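Local coordinates for C-terminal peptide of Putative angiotensinogen (Lampetra fluviatilis, PDB 5INW), which forms the C-terminal part of lamprey angiotensinogen, a serpin that binds heparin and inhibits thrombin when its reactive loop is intact, and stays part of the fold after cleavage, at the interface of chains B and A. Coordinates in Å, arbitrary orientation; residue numbers count along the deposited sequence, not the author numbering. Chains: chain A, C-terminal peptide of Putative angiotensinogen; chain B, Putative angiotensinogen.

The interface of chains B and A. Residues chain B 161, 299, 305-307; chain A 15-20.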
ATOM      1  N   LEU B 161      11.454   8.110   3.937  1.00 54.29           N
ATOM      2  CA  LEU B 161      10.867   6.872   4.442  1.00 55.40           C
ATOM      3  C   LEU B 161      11.739   5.615   4.276  1.00 53.18           C
ATOM      4  O   LEU B 161      11.875   4.847   5.204  1.00 49.82           O
ATOM      5  CB  LEU B 161       9.544   6.612   3.749  1.00 56.17           C
ATOM      6  CG  LEU B 161       8.457   7.649   3.952  1.00 57.75           C
ATOM      7  CD1 LEU B 161       7.343   7.493   2.927  1.00 53.91           C
ATOM      8  CD2 LEU B 161       7.909   7.515   5.391  1.00 61.57           C
ATOM      9  N   LYS B 299      -2.015   1.217  19.435  1.00 59.24           N
ATOM     10  CA  LYS B 299      -0.803   1.530  18.698  1.00 57.66           C
ATOM     11  C   LYS B 299       0.239   0.500  19.049  1.00 55.17           C
ATOM     12  O   LYS B 299       0.660   0.423  20.189  1.00 57.14           O
ATOM     13  CB  LYS B 299      -0.319   2.922  19.088  1.00 60.89           C
ATOM     14  CG  LYS B 299       0.965   3.426  18.457  1.00 62.70           C
ATOM     15  CD  LYS B 299       1.101   4.931  18.719  1.00 68.37           C
ATOM     16  CE  LYS B 299       2.447   5.534  18.276  1.00 71.39           C
ATOM     17  NZ  LYS B 299       3.626   5.182  19.146  1.00 73.76           N
ATOM     18  N   GLY B 305      10.727   4.391  13.040  1.00 55.73           N
ATOM     19  CA  GLY B 305       9.796   5.350  13.660  1.00 55.93           C
ATOM     20  C   GLY B 305       8.386   5.024  13.293  1.00 55.00           C
ATOM     21  O   GLY B 305       7.587   5.916  13.053  1.00 62.24           O
ATOM     22  N   ALA B 306       8.085   3.742  13.221  1.00 53.13           N
ATOM     23  CA  ALA B 306       6.881   3.239  12.582  1.00 51.66           C
ATOM     24  C   ALA B 306       6.068   2.428  13.574  1.00 51.95           C
ATOM     25  O   ALA B 306       6.604   1.890  14.514  1.00 50.85           O
ATOM     26  CB  ALA B 306       7.244   2.371  11.409  1.00 49.64           C
ATOM     27  N   SER B 307       4.762   2.354  13.346  1.00 54.35           N
ATOM     28  CA  SER B 307       3.907   1.526  14.158  1.00 57.85           C
ATOM     29  C   SER B 307       2.665   1.097  13.395  1.00 53.92           C
ATOM     30  O   SER B 307       2.372   1.637  12.351  1.00 50.44           O
ATOM     31  CB  SER B 307       3.609   2.196  15.516  1.00 61.54           C
ATOM     32  OG  SER B 307       2.947   3.400  15.349  1.00 70.36           O
TER
ATOM     33  N   LEU A  15      -3.376  -0.247  10.029  1.00 51.92           N
ATOM     34  CA  LEU A  15      -2.638   0.811   9.339  1.00 50.98           C
ATOM     35  C   LEU A  15      -1.184   0.787   9.801  1.00 49.79           C
ATOM     36  O   LEU A  15      -0.917   0.871  10.979  1.00 52.29           O
ATOM     37  CB  LEU A  15      -3.203   2.213   9.628  1.00 51.97           C
ATOM     38  CG  LEU A  15      -4.675   2.499   9.333  1.00 51.48           C
ATOM     39  CD1 LEU A  15      -4.949   3.930   9.731  1.00 52.66           C
ATOM     40  CD2 LEU A  15      -5.077   2.303   7.886  1.00 50.78           C
ATOM     41  N   ILE A  16      -0.263   0.693   8.854  1.00 47.12           N
ATOM     42  CA  ILE A  16       1.139   0.692   9.139  1.00 44.71           C
ATOM     43  C   ILE A  16       1.616   2.053   8.670  1.00 45.54           C
ATOM     44  O   ILE A  16       1.451   2.377   7.492  1.00 48.19           O
ATOM     45  CB  ILE A  16       1.815  -0.447   8.375  1.00 42.06           C
ATOM     46  CG1 ILE A  16       1.430  -1.774   8.989  1.00 39.35           C
ATOM     47  CG2 ILE A  16       3.322  -0.291   8.416  1.00 44.28           C
ATOM     48  CD1 ILE A  16       1.813  -2.958   8.157  1.00 38.24           C
ATOM     49  N   TYR A  17       2.203   2.852   9.559  1.00 44.90           N
ATOM     50  CA  TYR A  17       2.491   4.243   9.220  1.00 46.54           C
ATOM     51  C   TYR A  17       3.769   4.779   9.845  1.00 47.72           C
ATOM     52  O   TYR A  17       4.210   4.292  10.872  1.00 48.92           O
ATOM     53  CB  TYR A  17       1.301   5.097   9.655  1.00 48.53           C
ATOM     54  CG  TYR A  17       1.233   5.286  11.146  1.00 50.83           C
ATOM     55  CD1 TYR A  17       0.711   4.283  12.004  1.00 49.82           C
ATOM     56  CD2 TYR A  17       1.740   6.449  11.720  1.00 53.16           C
ATOM     57  CE1 TYR A  17       0.688   4.477  13.390  1.00 50.60           C
ATOM     58  CE2 TYR A  17       1.717   6.644  13.092  1.00 54.90           C
ATOM     59  CZ  TYR A  17       1.203   5.676  13.935  1.00 53.76           C
ATOM     60  OH  TYR A  17       1.243   5.958  15.309  1.00 55.78           O
ATOM     61  N   ASP A  18       4.368   5.776   9.218  1.00 49.26           N
ATOM     62  CA  ASP A  18       5.568   6.422   9.753  1.00 52.13           C
ATOM     63  C   ASP A  18       5.100   7.474  10.693  1.00 56.14           C
ATOM     64  O   ASP A  18       4.226   8.269  10.331  1.00 58.92           O
ATOM     65  CB  ASP A  18       6.375   7.085   8.633  1.00 54.78           C
ATOM     66  CG  ASP A  18       7.558   7.890   9.129  1.00 58.36           C
ATOM     67  OD1 ASP A  18       8.167   7.582  10.183  1.00 63.47           O
ATOM     68  OD2 ASP A  18       7.856   8.888   8.455  1.00 64.06           O
ATOM     69  N   GLU A  19       5.710   7.528  11.873  1.00 57.29           N
ATOM     70  CA  GLU A  19       5.335   8.513  12.878  1.00 58.06           C
ATOM     71  C   GLU A  19       5.686   9.938  12.504  1.00 58.28           C
ATOM     72  O   GLU A  19       4.799  10.747  12.535  1.00 61.40           O
ATOM     73  CB  GLU A  19       5.914   8.165  14.223  1.00 58.50           C
ATOM     74  CG  GLU A  19       5.281   6.907  14.763  1.00 57.32           C
ATOM     75  CD  GLU A  19       6.138   6.233  15.780  1.00 60.11           C
ATOM     76  OE1 GLU A  19       6.868   6.938  16.507  1.00 63.40           O
ATOM     77  OE2 GLU A  19       6.095   4.981  15.856  1.00 65.36           O
ATOM     78  N   LYS A  20       6.927  10.243  12.117  1.00 59.10           N
ATOM     79  CA  LYS A  20       7.316  11.636  11.806  1.00 60.96           C
ATOM     80  C   LYS A  20       6.456  12.188  10.705  1.00 61.08           C
ATOM     81  O   LYS A  20       5.855  13.228  10.889  1.00 64.44           O
ATOM     82  CB  LYS A  20       8.773  11.788  11.399  1.00 62.56           C
ATOM     83  CG  LYS A  20       9.756  11.553  12.534  1.00 65.77           C
ATOM     84  CD  LYS A  20      11.208  11.357  12.028  1.00 66.89           C
ATOM     85  CE  LYS A  20      12.035  10.427  12.926  1.00 66.99           C
ATOM     86  NZ  LYS A  20      11.758   8.956  12.799  1.00 63.92           N
TER
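Chain A is the serpin segment on the C-terminal side of the cut in the reactive loop, and here it stays paired with the body of the same protein. Strand 12-18 of chain A runs antiparallel to strand 306-313 of chain B, so the contact is a continuous sheet shared by both chains.

Backbone hydrogen bonds carry the pairing. A:Tyr17 and B:Ser307 bond in both directions: A:Tyr17 N gives to B:Ser307 O at 3.0 Å, and B:Ser307 N gives to A:Tyr17 O at 3.2 Å. Just past the strand end, A:Glu19 N meets B:Gly305 O at 2.7 Å. All three donors lie nearly along the C=O axis of their acceptors.

Polar side chains meet beside this ladder. CG of A:Tyr17 sits between its backbone N and carbonyl carbon (chi1 74°), and the ring reaches alongside B:Ser307. Its phenol OH is 3.1 Å from the hydroxyl OG of B:Ser307, a hydrogen bond of undecided direction. B:Ser307 OG likewise lies between its own backbone N and carbonyl carbon (chi1 61°), which points it towards the phenol. The extended aliphatic chain of B:Lys299 crosses the tyrosine at about a right angle, with methylene CE against the phenol OH and CD behind it. An alanine in place of A:Tyr17 would remove the phenol, which would probably leave B:Ser307 OG without this partner and the lysine chain less well packed.

Charge is looser. B:Lys299 bends at its last torsion, and its NZ stays 4.1 Å from the carboxylate OE2 of A:Glu19; if both are charged, any attraction would be long-range.

The apolar contact is small. B:Leu161, at the end of helix 150-161, crosses A:Asp18 obliquely and sets methyl CD2 3.6 Å from A:Asp18 CB.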